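Local coordinates for protein type III effector XopAI (Xanthomonas citri, PDB 6K93) that is a type III effector, presumably delivered into host cells, whose mono-ADP-ribosyltransferase fold probably binds arginine-containing peptides, at residues A[222-227]-A[262-267]; A[244-249]-A[288-293]; A[292-297]-A[310-315]. All blocks are in the same frame, centred on the assembly; numbering follows the deposited sequence.

Interaction 1: A[222-227]-A[262-267]; sequences TGEDQL and VEWESN
Val-262 begins the pairing opposite Glu-224: Val-262 N donates to Glu-224 O, and Glu-224 N returns a bond to Val-262 O at 2.9 Å, with the donor in the carbonyl plane. CG2 of Val-262 reaches beyond the strand end to Gln-226 O (3.4 Å). At Glu-263, a non-hydrogen-bonded pair with Gly-223, the backbones close to a CA-CA separation of 4.4 Å. Trp-264 N gives a bond to Thr-222 O at 2.8 Å, and Thr-222 N returns a longer one to Trp-264 O. With chi1 at -66°, the indole turns CE3 to Thr-222 CG2 (3.6 Å) and the edge at CZ3 to Glu-224 CB (3.8 Å), while Val-262 CG1 covers part of one face. The Glu-224 carboxylate receives Gln-226 NE2 on OE1 and pairs through OE2 with Arg-245, two polar grips that fix its rotation. One water joins Ser-266 OG to Thr-222 OG1, which is also hydrogen-bonded to Ala-248 O. This is the antiparallel pairing of an outermost strand, 218-224, in the mixed sheet of the mono-ADP-ribosyltransferase fold; strand 262-268 runs parallel to 308-315 on its other edge, and strand 247-250 packs on the Thr-222 and Glu-224 face, where Phe-247 meets Trp-264 edge-to-face.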
loop_
_atom_site.group_PDB
_atom_site.type_symbol
_atom_site.label_atom_id
_atom_site.label_comp_id
_atom_site.label_asym_id
_atom_site.label_seq_id
_atom_site.Cartn_x
_atom_site.Cartn_y
_atom_site.Cartn_z
ATOM N N THR A 222 4.718 -5.246 -13.482
ATOM C CA THR A 222 5.135 -3.988 -12.897
ATOM C C THR A 222 6.279 -3.392 -13.698
ATOM O O THR A 222 7.148 -4.101 -14.199
ATOM C CB THR A 222 5.628 -4.206 -11.448
ATOM O OG1 THR A 222 4.641 -4.885 -10.691
ATOM C CG2 THR A 222 5.989 -2.877 -10.759
ATOM N N GLY A 223 6.294 -2.069 -13.763
ATOM C CA GLY A 223 7.443 -1.343 -14.267
ATOM C C GLY A 223 7.716 -0.149 -13.377
ATOM O O GLY A 223 6.771 0.572 -13.048
ATOM N N GLU A 224 8.992 0.092 -13.036
ATOM C CA GLU A 224 9.382 1.239 -12.222
ATOM C C GLU A 224 10.716 1.753 -12.723
ATOM O O GLU A 224 11.497 1.000 -13.297
ATOM C CB GLU A 224 9.495 0.868 -10.731
ATOM C CG GLU A 224 8.217 0.440 -10.057
ATOM C CD GLU A 224 8.356 0.318 -8.588
ATOM O OE1 GLU A 224 9.056 1.166 -7.979
ATOM O OE2 GLU A 224 7.721 -0.581 -7.986
ATOM N N ASP A 225 10.993 3.019 -12.468
ATOM C CA ASP A 225 12.290 3.571 -12.877
ATOM C C ASP A 225 13.234 3.592 -11.675
ATOM O O ASP A 225 13.538 4.632 -11.094
ATOM C CB ASP A 225 12.157 4.960 -13.471
ATOM C CG ASP A 225 11.728 4.953 -14.913
ATOM O OD1 ASP A 225 12.091 4.011 -15.721
ATOM O OD2 ASP A 225 11.046 5.901 -15.271
ATOM N N GLN A 226 13.739 2.426 -11.336
ATOM C CA GLN A 226 14.700 2.231 -10.260
ATOM C C GLN A 226 16.089 1.991 -10.842
ATOM O O GLN A 226 16.239 1.549 -11.987
ATOM C CB GLN A 226 14.308 1.052 -9.356
ATOM C CG GLN A 226 12.922 1.132 -8.725
ATOM C CD GLN A 226 12.790 2.206 -7.635
ATOM O OE1 GLN A 226 13.746 2.902 -7.282
ATOM N NE2 GLN A 226 11.565 2.358 -7.113
ATOM N N LEU A 227 17.100 2.290 -10.041
ATOM C CA LEU A 227 18.483 2.148 -10.454
ATOM C C LEU A 227 18.959 0.712 -10.281
ATOM O O LEU A 227 18.386 -0.062 -9.501
ATOM C CB LEU A 227 19.342 3.088 -9.632
ATOM C CG LEU A 227 19.153 4.577 -9.956
ATOM C CD1 LEU A 227 19.615 5.393 -8.771
ATOM C CD2 LEU A 227 19.937 4.902 -11.205
ATOM N N VAL A 262 13.127 -0.903 -14.988
ATOM C CA VAL A 262 13.017 -2.178 -14.302
ATOM C C VAL A 262 11.607 -2.700 -14.535
ATOM O O VAL A 262 10.630 -1.964 -14.365
ATOM C CB VAL A 262 13.280 -2.053 -12.797
ATOM C CG1 VAL A 262 13.203 -3.420 -12.132
ATOM C CG2 VAL A 262 14.655 -1.455 -12.552
ATOM N N GLU A 263 11.503 -3.944 -14.939
ATOM C CA GLU A 263 10.212 -4.603 -15.080
ATOM C C GLU A 263 10.185 -5.830 -14.194
ATOM O O GLU A 263 11.222 -6.433 -13.919
ATOM C CB GLU A 263 9.918 -5.032 -16.510
ATOM C CG GLU A 263 9.686 -3.859 -17.430
ATOM C CD GLU A 263 9.542 -4.255 -18.893
ATOM O OE1 GLU A 263 9.686 -5.456 -19.242
ATOM O OE2 GLU A 263 9.265 -3.348 -19.709
ATOM N N TRP A 264 8.982 -6.218 -13.772
ATOM C CA TRP A 264 8.803 -7.461 -13.058
ATOM C C TRP A 264 7.676 -8.276 -13.677
ATOM O O TRP A 264 6.669 -7.727 -14.117
ATOM C CB TRP A 264 8.394 -7.273 -11.607
ATOM C CG TRP A 264 9.270 -6.659 -10.592
ATOM C CD1 TRP A 264 9.776 -7.305 -9.514
ATOM C CD2 TRP A 264 9.611 -5.268 -10.429
ATOM N NE1 TRP A 264 10.446 -6.424 -8.696
ATOM C CE2 TRP A 264 10.364 -5.170 -9.237
ATOM C CE3 TRP A 264 9.368 -4.108 -11.168
ATOM C CZ2 TRP A 264 10.875 -3.956 -8.765
ATOM C CZ3 TRP A 264 9.899 -2.904 -10.712
ATOM C CH2 TRP A 264 10.631 -2.837 -9.521
ATOM N N GLU A 265 7.828 -9.594 -13.622
ATOM C CA GLU A 265 6.740 -10.545 -13.794
ATOM C C GLU A 265 6.656 -11.318 -12.496
ATOM O O GLU A 265 7.588 -12.055 -12.174
ATOM C CB GLU A 265 6.972 -11.506 -14.959
ATOM C CG GLU A 265 6.948 -10.855 -16.311
ATOM C CD GLU A 265 6.870 -11.887 -17.483
ATOM O OE1 GLU A 265 7.206 -11.482 -18.572
ATOM O OE2 GLU A 265 6.503 -13.028 -17.220
ATOM N N SER A 266 5.601 -11.104 -11.721
ATOM C CA SER A 266 5.458 -11.718 -10.405
ATOM C C SER A 266 4.260 -12.655 -10.372
ATOM O O SER A 266 3.130 -12.259 -10.699
ATOM C CB SER A 266 5.277 -10.679 -9.302
ATOM O OG SER A 266 6.274 -9.661 -9.324
ATOM N N ASN A 267 4.500 -13.887 -9.941
ATOM C CA ASN A 267 3.402 -14.824 -9.780
ATOM C C ASN A 267 2.722 -14.565 -8.457
ATOM O O ASN A 267 3.337 -14.700 -7.403
ATOM C CB ASN A 267 3.904 -16.260 -9.873
ATOM C CG ASN A 267 4.345 -16.607 -11.262
ATOM O OD1 ASN A 267 3.556 -16.555 -12.202
ATOM N ND2 ASN A 267 5.620 -16.914 -11.413
HETATM O O HOH W 1 4.937 -7.703 -10.738
#

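Interaction 2: A[244-249]-A[288-293]; sequences RRFFAA and FPPGTR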
loop_
_atom_site.group_PDB
_atom_site.type_symbol
_atom_site.label_atom_id
_atom_site.label_comp_id
_atom_site.label_asym_id
_atom_site.label_seq_id
_atom_site.Cartn_x
_atom_site.Cartn_y
_atom_site.Cartn_z
ATOM N N ARG A 244 9.737 -4.897 1.640
ATOM C CA ARG A 244 9.292 -3.934 2.642
ATOM C C ARG A 244 8.440 -2.825 2.046
ATOM O O ARG A 244 7.977 -1.947 2.788
ATOM C CB ARG A 244 10.503 -3.367 3.399
ATOM C CG ARG A 244 11.305 -4.496 4.055
ATOM C CD ARG A 244 12.440 -4.047 4.958
ATOM N NE ARG A 244 12.055 -3.020 5.903
ATOM C CZ ARG A 244 12.575 -2.888 7.122
ATOM N NH1 ARG A 244 13.492 -3.748 7.560
ATOM N NH2 ARG A 244 12.166 -1.898 7.906
ATOM N N ARG A 245 8.234 -2.851 0.734
ATOM C CA ARG A 245 7.409 -1.876 0.039
ATOM C C ARG A 245 5.978 -2.362 -0.119
ATOM O O ARG A 245 5.688 -3.565 -0.068
ATOM C CB ARG A 245 7.999 -1.552 -1.351
ATOM C CG ARG A 245 9.433 -1.054 -1.248
ATOM C CD ARG A 245 9.819 -0.070 -2.434
ATOM N NE ARG A 245 9.468 -0.664 -3.635
ATOM C CZ ARG A 245 8.954 -0.145 -4.765
ATOM N NH1 ARG A 245 8.720 1.161 -5.028
ATOM N NH2 ARG A 245 8.672 -0.986 -5.707
ATOM N N PHE A 246 5.080 -1.396 -0.323
ATOM C CA PHE A 246 3.797 -1.633 -0.978
ATOM C C PHE A 246 4.090 -1.805 -2.459
ATOM O O PHE A 246 4.375 -0.843 -3.173
ATOM C CB PHE A 246 2.828 -0.491 -0.727
ATOM C CG PHE A 246 2.408 -0.401 0.697
ATOM C CD1 PHE A 246 3.185 0.276 1.595
ATOM C CD2 PHE A 246 1.250 -1.023 1.144
ATOM C CE1 PHE A 246 2.831 0.345 2.934
ATOM C CE2 PHE A 246 0.909 -0.968 2.464
ATOM C CZ PHE A 246 1.702 -0.276 3.357
ATOM N N PHE A 247 4.041 -3.040 -2.930
ATOM C CA PHE A 247 4.449 -3.370 -4.287
ATOM C C PHE A 247 3.217 -3.527 -5.169
ATOM O O PHE A 247 2.357 -4.381 -4.909
ATOM C CB PHE A 247 5.244 -4.666 -4.303
ATOM C CG PHE A 247 5.762 -5.055 -5.663
ATOM C CD1 PHE A 247 6.662 -4.236 -6.345
ATOM C CD2 PHE A 247 5.366 -6.247 -6.240
ATOM C CE1 PHE A 247 7.146 -4.623 -7.595
ATOM C CE2 PHE A 247 5.848 -6.616 -7.481
ATOM C CZ PHE A 247 6.733 -5.815 -8.153
ATOM N N ALA A 248 3.093 -2.661 -6.155
ATOM C CA ALA A 248 1.943 -2.663 -7.042
ATOM C C ALA A 248 2.263 -3.309 -8.378
ATOM O O ALA A 248 3.385 -3.249 -8.889
ATOM C CB ALA A 248 1.436 -1.246 -7.288
ATOM N N ALA A 249 1.244 -3.935 -8.939
ATOM C CA ALA A 249 1.331 -4.590 -10.230
ATOM C C ALA A 249 -0.011 -4.500 -10.929
ATOM O O ALA A 249 -0.995 -4.062 -10.366
ATOM C CB ALA A 249 1.768 -6.050 -10.062
ATOM N N PHE A 288 0.501 -5.752 -3.148
ATOM C CA PHE A 288 1.087 -6.595 -2.107
ATOM C C PHE A 288 1.568 -5.744 -0.940
ATOM O O PHE A 288 2.181 -4.687 -1.164
ATOM C CB PHE A 288 2.285 -7.401 -2.635
ATOM C CG PHE A 288 2.009 -8.276 -3.837
ATOM C CD1 PHE A 288 2.170 -7.772 -5.103
ATOM C CD2 PHE A 288 1.699 -9.613 -3.671
ATOM C CE1 PHE A 288 1.987 -8.584 -6.213
ATOM C CE2 PHE A 288 1.510 -10.414 -4.779
ATOM C CZ PHE A 288 1.660 -9.900 -6.031
ATOM N N PRO A 289 1.353 -6.179 0.293
ATOM C CA PRO A 289 1.792 -5.386 1.436
ATOM C C PRO A 289 3.254 -5.624 1.759
ATOM O O PRO A 289 3.814 -6.682 1.415
ATOM C CB PRO A 289 0.907 -5.900 2.575
ATOM C CG PRO A 289 0.636 -7.323 2.209
ATOM C CD PRO A 289 0.540 -7.351 0.690
ATOM N N PRO A 290 3.896 -4.689 2.463
ATOM C CA PRO A 290 5.175 -5.011 3.106
ATOM C C PRO A 290 5.049 -6.322 3.856
ATOM O O PRO A 290 4.013 -6.608 4.455
ATOM C CB PRO A 290 5.407 -3.821 4.044
ATOM C CG PRO A 290 4.657 -2.671 3.365
ATOM C CD PRO A 290 3.429 -3.325 2.808
ATOM N N GLY A 291 6.104 -7.120 3.803
ATOM C CA GLY A 291 6.110 -8.431 4.390
ATOM C C GLY A 291 5.875 -9.559 3.411
ATOM O O GLY A 291 6.136 -10.722 3.753
ATOM N N THR A 292 5.386 -9.250 2.214
ATOM C CA THR A 292 5.233 -10.252 1.175
ATOM C C THR A 292 6.595 -10.832 0.829
ATOM O O THR A 292 7.600 -10.112 0.771
ATOM C CB THR A 292 4.583 -9.620 -0.054
ATOM O OG1 THR A 292 3.275 -9.142 0.293
ATOM C CG2 THR A 292 4.437 -10.645 -1.168
ATOM N N ARG A 293 6.623 -12.146 0.630
ATOM C CA ARG A 293 7.836 -12.873 0.287
ATOM C C ARG A 293 7.757 -13.365 -1.144
ATOM O O ARG A 293 6.738 -13.931 -1.566
ATOM C CB ARG A 293 8.046 -14.058 1.247
ATOM C CG ARG A 293 8.407 -13.587 2.637
ATOM C CD ARG A 293 7.980 -14.546 3.718
ATOM N NE ARG A 293 8.427 -15.915 3.476
ATOM C CZ ARG A 293 9.680 -16.353 3.610
ATOM N NH1 ARG A 293 10.662 -15.526 3.981
ATOM N NH2 ARG A 293 9.941 -17.621 3.369
HETATM O O HOH W 2 5.287 -6.277 -1.226
#
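Two backbone hydrogen bonds join Phe-247 and Phe-288 as an antiparallel hydrogen-bonded pair: Phe-288 N to Phe-247 O spans 2.9 Å and is nearly straight at 172°, while Phe-247 N to Phe-288 O is more bent. The Phe-288 carbonyl also receives a CA-H...O contact from Phe-246 CA. Beyond this pair proline replaces the donors, and Arg-245 O lies close to Pro-290 N without a hydrogen to share. One water lies within bonding distance of Arg-245 O and Pro-289 O and probably links the two segments where the prolines have no N-H to offer, although it has more acceptors nearby than protons to give.

Pro-290 CD sits over the centre of the Phe-246 ring, 3.4 Å from its centroid and 8° off the normal, a CH-pi contact; CG of the same proline touches Phe-246 CE1 at 3.6 Å and reaches Arg-244 O. Phe-247 and Phe-288, by contrast, lie side by side and point the same way, with Phe-288 CD1 at the edge of the Phe-247 ring, 3.7 Å from Phe-247 CD2.

A type II turn from Pro-289 to Thr-292 shapes the second segment. Pro-289 O accepts both Thr-292 N and Thr-292 OG1, the hydroxyl at 2.8 Å on a lone pair, and Gly-291 adopts the positive phi (100°) that this turn favours.

The contact sits where the pairing of strands 247-250 and 285-288 ends, and continues into the loop that leads to strand 293-301; helix 194-209 packs against Phe-246 and Pro-289, and strand 218-224 touches Phe-247 and Phe-288.

Interaction 3: A[292-297]-A[310-315]; sequences TRFQVT and IYQSQI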
loop_
_atom_site.group_PDB
_atom_site.type_symbol
_atom_site.label_atom_id
_atom_site.label_comp_id
_atom_site.label_asym_id
_atom_site.label_seq_id
_atom_site.Cartn_x
_atom_site.Cartn_y
_atom_site.Cartn_z
ATOM N N THR A 292 5.386 -9.250 2.214
ATOM C CA THR A 292 5.233 -10.252 1.175
ATOM C C THR A 292 6.595 -10.832 0.829
ATOM O O THR A 292 7.600 -10.112 0.771
ATOM C CB THR A 292 4.583 -9.620 -0.054
ATOM O OG1 THR A 292 3.275 -9.142 0.293
ATOM C CG2 THR A 292 4.437 -10.645 -1.168
ATOM N N ARG A 293 6.623 -12.146 0.630
ATOM C CA ARG A 293 7.836 -12.873 0.287
ATOM C C ARG A 293 7.757 -13.365 -1.144
ATOM O O ARG A 293 6.738 -13.931 -1.566
ATOM C CB ARG A 293 8.046 -14.058 1.247
ATOM C CG ARG A 293 8.407 -13.587 2.637
ATOM C CD ARG A 293 7.980 -14.546 3.718
ATOM N NE ARG A 293 8.427 -15.915 3.476
ATOM C CZ ARG A 293 9.680 -16.353 3.610
ATOM N NH1 ARG A 293 10.662 -15.526 3.981
ATOM N NH2 ARG A 293 9.941 -17.621 3.369
ATOM N N PHE A 294 8.834 -13.151 -1.890
ATOM C CA PHE A 294 8.919 -13.605 -3.273
ATOM C C PHE A 294 10.177 -14.429 -3.471
ATOM O O PHE A 294 11.277 -13.972 -3.140
ATOM C CB PHE A 294 8.967 -12.426 -4.265
ATOM C CG PHE A 294 7.722 -11.586 -4.315
ATOM C CD1 PHE A 294 6.630 -11.967 -5.070
ATOM C CD2 PHE A 294 7.697 -10.357 -3.674
ATOM C CE1 PHE A 294 5.511 -11.153 -5.146
ATOM C CE2 PHE A 294 6.581 -9.548 -3.734
ATOM C CZ PHE A 294 5.497 -9.960 -4.482
ATOM N N GLN A 295 10.027 -15.612 -4.057
ATOM C CA GLN A 295 11.169 -16.351 -4.567
ATOM C C GLN A 295 11.580 -15.747 -5.909
ATOM O O GLN A 295 10.812 -15.789 -6.879
ATOM C CB GLN A 295 10.809 -17.823 -4.737
ATOM C CG GLN A 295 11.894 -18.639 -5.381
ATOM C CD GLN A 295 13.090 -18.813 -4.459
ATOM O OE1 GLN A 295 12.940 -19.186 -3.291
ATOM N NE2 GLN A 295 14.280 -18.511 -4.973
ATOM N N VAL A 296 12.780 -15.178 -5.976
ATOM C CA VAL A 296 13.268 -14.602 -7.227
ATOM C C VAL A 296 13.887 -15.714 -8.056
ATOM O O VAL A 296 14.868 -16.333 -7.637
ATOM C CB VAL A 296 14.275 -13.471 -6.986
ATOM C CG1 VAL A 296 14.776 -12.921 -8.316
ATOM C CG2 VAL A 296 13.616 -12.355 -6.199
ATOM N N THR A 297 13.293 -15.999 -9.213
ATOM C CA THR A 297 13.750 -17.121 -10.014
ATOM C C THR A 297 14.720 -16.728 -11.112
ATOM O O THR A 297 15.538 -17.559 -11.527
ATOM C CB THR A 297 12.559 -17.850 -10.629
ATOM O OG1 THR A 297 11.858 -16.971 -11.508
ATOM C CG2 THR A 297 11.636 -18.347 -9.542
ATOM N N ILE A 310 12.822 -8.735 -13.597
ATOM C CA ILE A 310 12.806 -9.635 -12.455
ATOM C C ILE A 310 11.632 -10.586 -12.590
ATOM O O ILE A 310 10.494 -10.143 -12.734
ATOM C CB ILE A 310 12.699 -8.837 -11.146
ATOM C CG1 ILE A 310 13.877 -7.867 -11.021
ATOM C CG2 ILE A 310 12.578 -9.771 -9.947
ATOM C CD1 ILE A 310 13.600 -6.728 -10.088
ATOM N N TYR A 311 11.905 -11.882 -12.533
ATOM C CA TYR A 311 10.881 -12.914 -12.488
ATOM C C TYR A 311 10.841 -13.477 -11.079
ATOM O O TYR A 311 11.863 -13.933 -10.569
ATOM C CB TYR A 311 11.180 -14.026 -13.485
ATOM C CG TYR A 311 11.238 -13.564 -14.923
ATOM C CD1 TYR A 311 12.359 -12.928 -15.428
ATOM C CD2 TYR A 311 10.161 -13.762 -15.776
ATOM C CE1 TYR A 311 12.421 -12.509 -16.731
ATOM C CE2 TYR A 311 10.218 -13.354 -17.084
ATOM C CZ TYR A 311 11.344 -12.729 -17.560
ATOM O OH TYR A 311 11.404 -12.332 -18.874
ATOM N N GLN A 312 9.697 -13.379 -10.424
ATOM C CA GLN A 312 9.612 -13.848 -9.052
ATOM C C GLN A 312 8.244 -14.445 -8.807
ATOM O O GLN A 312 7.287 -14.175 -9.536
ATOM C CB GLN A 312 9.895 -12.722 -8.055
ATOM C CG GLN A 312 8.936 -11.570 -8.153
ATOM C CD GLN A 312 9.230 -10.442 -7.189
ATOM O OE1 GLN A 312 10.247 -10.456 -6.478
ATOM N NE2 GLN A 312 8.358 -9.452 -7.169
ATOM N N SER A 313 8.177 -15.271 -7.772
ATOM C CA SER A 313 6.965 -15.988 -7.398
ATOM C C SER A 313 6.659 -15.787 -5.929
ATOM O O SER A 313 7.506 -16.066 -5.080
ATOM C CB SER A 313 7.108 -17.492 -7.685
ATOM O OG SER A 313 7.259 -17.711 -9.075
ATOM N N GLN A 314 5.445 -15.324 -5.626
ATOM C CA GLN A 314 5.043 -15.181 -4.234
ATOM C C GLN A 314 5.033 -16.538 -3.546
ATOM O O GLN A 314 4.570 -17.546 -4.110
ATOM C CB GLN A 314 3.671 -14.537 -4.137
ATOM C CG GLN A 314 3.280 -14.217 -2.729
ATOM C CD GLN A 314 1.869 -13.707 -2.611
ATOM O OE1 GLN A 314 1.091 -13.741 -3.565
ATOM N NE2 GLN A 314 1.534 -13.206 -1.428
ATOM N N ILE A 315 5.550 -16.546 -2.319
ATOM C CA ILE A 315 5.558 -17.739 -1.490
ATOM C C ILE A 315 4.914 -17.437 -0.153
ATOM O O ILE A 315 4.774 -16.279 0.268
ATOM C CB ILE A 315 6.979 -18.311 -1.302
ATOM C CG1 ILE A 315 7.917 -17.279 -0.712
ATOM C CG2 ILE A 315 7.531 -18.817 -2.638
ATOM C CD1 ILE A 315 9.330 -17.831 -0.445
HETATM O O HOH W 3 4.124 -13.763 0.750
HETATM O O HOH W 4 9.023 -16.702 -11.008
#
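This is the pairing within a beta hairpin, strands 293-301 and 308-315, in the mixed sheet of the mono-ADP-ribosyltransferase fold. Its segments run antiparallel at 145°, their axes approaching to 4.3 Å. Hydrogen-bonded and non-hydrogen-bonded pairs support the assignment: Gln-295 and Ser-313 exchange both backbone bonds, Gln-295 N to Ser-313 O measuring 2.8 Å, while Phe-294 faces Gln-314 and Val-296 faces Gln-312 without such bonds. Thr-297 N continues the pattern to Tyr-311 O.

On the face carrying Phe-294, Val-296 and Gln-312, the Gln-312 amide is stacked on the phenyl ring. The two planes are 9° apart, and NE2 stands 3.5 Å above the ring plane, over its centre. A chi1 of 60° places Gln-312 CG between backbone N and carbonyl carbon, and the extended chain beyond carries the amide across the ring. NE2 is held by Ser-266 on the adjoining strand 262-268, whereas the buried Gln-312 OE1, only 3.2 Å from Phe-294 CB, has no polar partner in the model. Val-296 CG2 approaches the same oxygen, and Val-296 CG1 packs on Ile-310 CG2 at 4.2 Å. Gln-314 CB lies near Phe-294 CE1, with amide and ring planes well apart; Gln-314 OE1 accepts from Thr-269 N, and its NE2 is hydrogen-bonded to Thr-270 OG1.

On the opposite face, Ile-315 CG1 lies against Arg-293 CB (3.8 Å), and Ile-315 CG2 meets Gln-295 CB. Ile-240 of strand 240-242, the next strand of the sheet beyond 293-301, touches both Gln-295 and Ile-315. Ser-313 OG is bonded to Asn-267, and a single water links it to Thr-297 OG1, lying 2.8 Å from Ser-313 OG and 2.9 Å from Thr-297 OG1.

Interactions 1 and 3 belong to one mixed sheet, where strands 262-268 and 308-315 are parallel neighbours; their centres lie about 12 Å apart. Interaction 2 belongs to the three-stranded sheet, with its centre about 13 Å from that of interaction 1 and about 11 Å from that of interaction 3. Along the chain, the segments of interactions 1 and 2 alternate, while residues 292-293 pass directly from interaction 2 into interaction 3. Where the sheets meet, Phe-247 and Phe-288 pack against Phe-294, and Phe-247 touches Gln-312. The Glu-224 to Arg-245 salt bridge and Thr-222 to Ala-248 bond tie interaction 1 to interaction 2, joining both sheets within the ADP-ribosyltransferase domain.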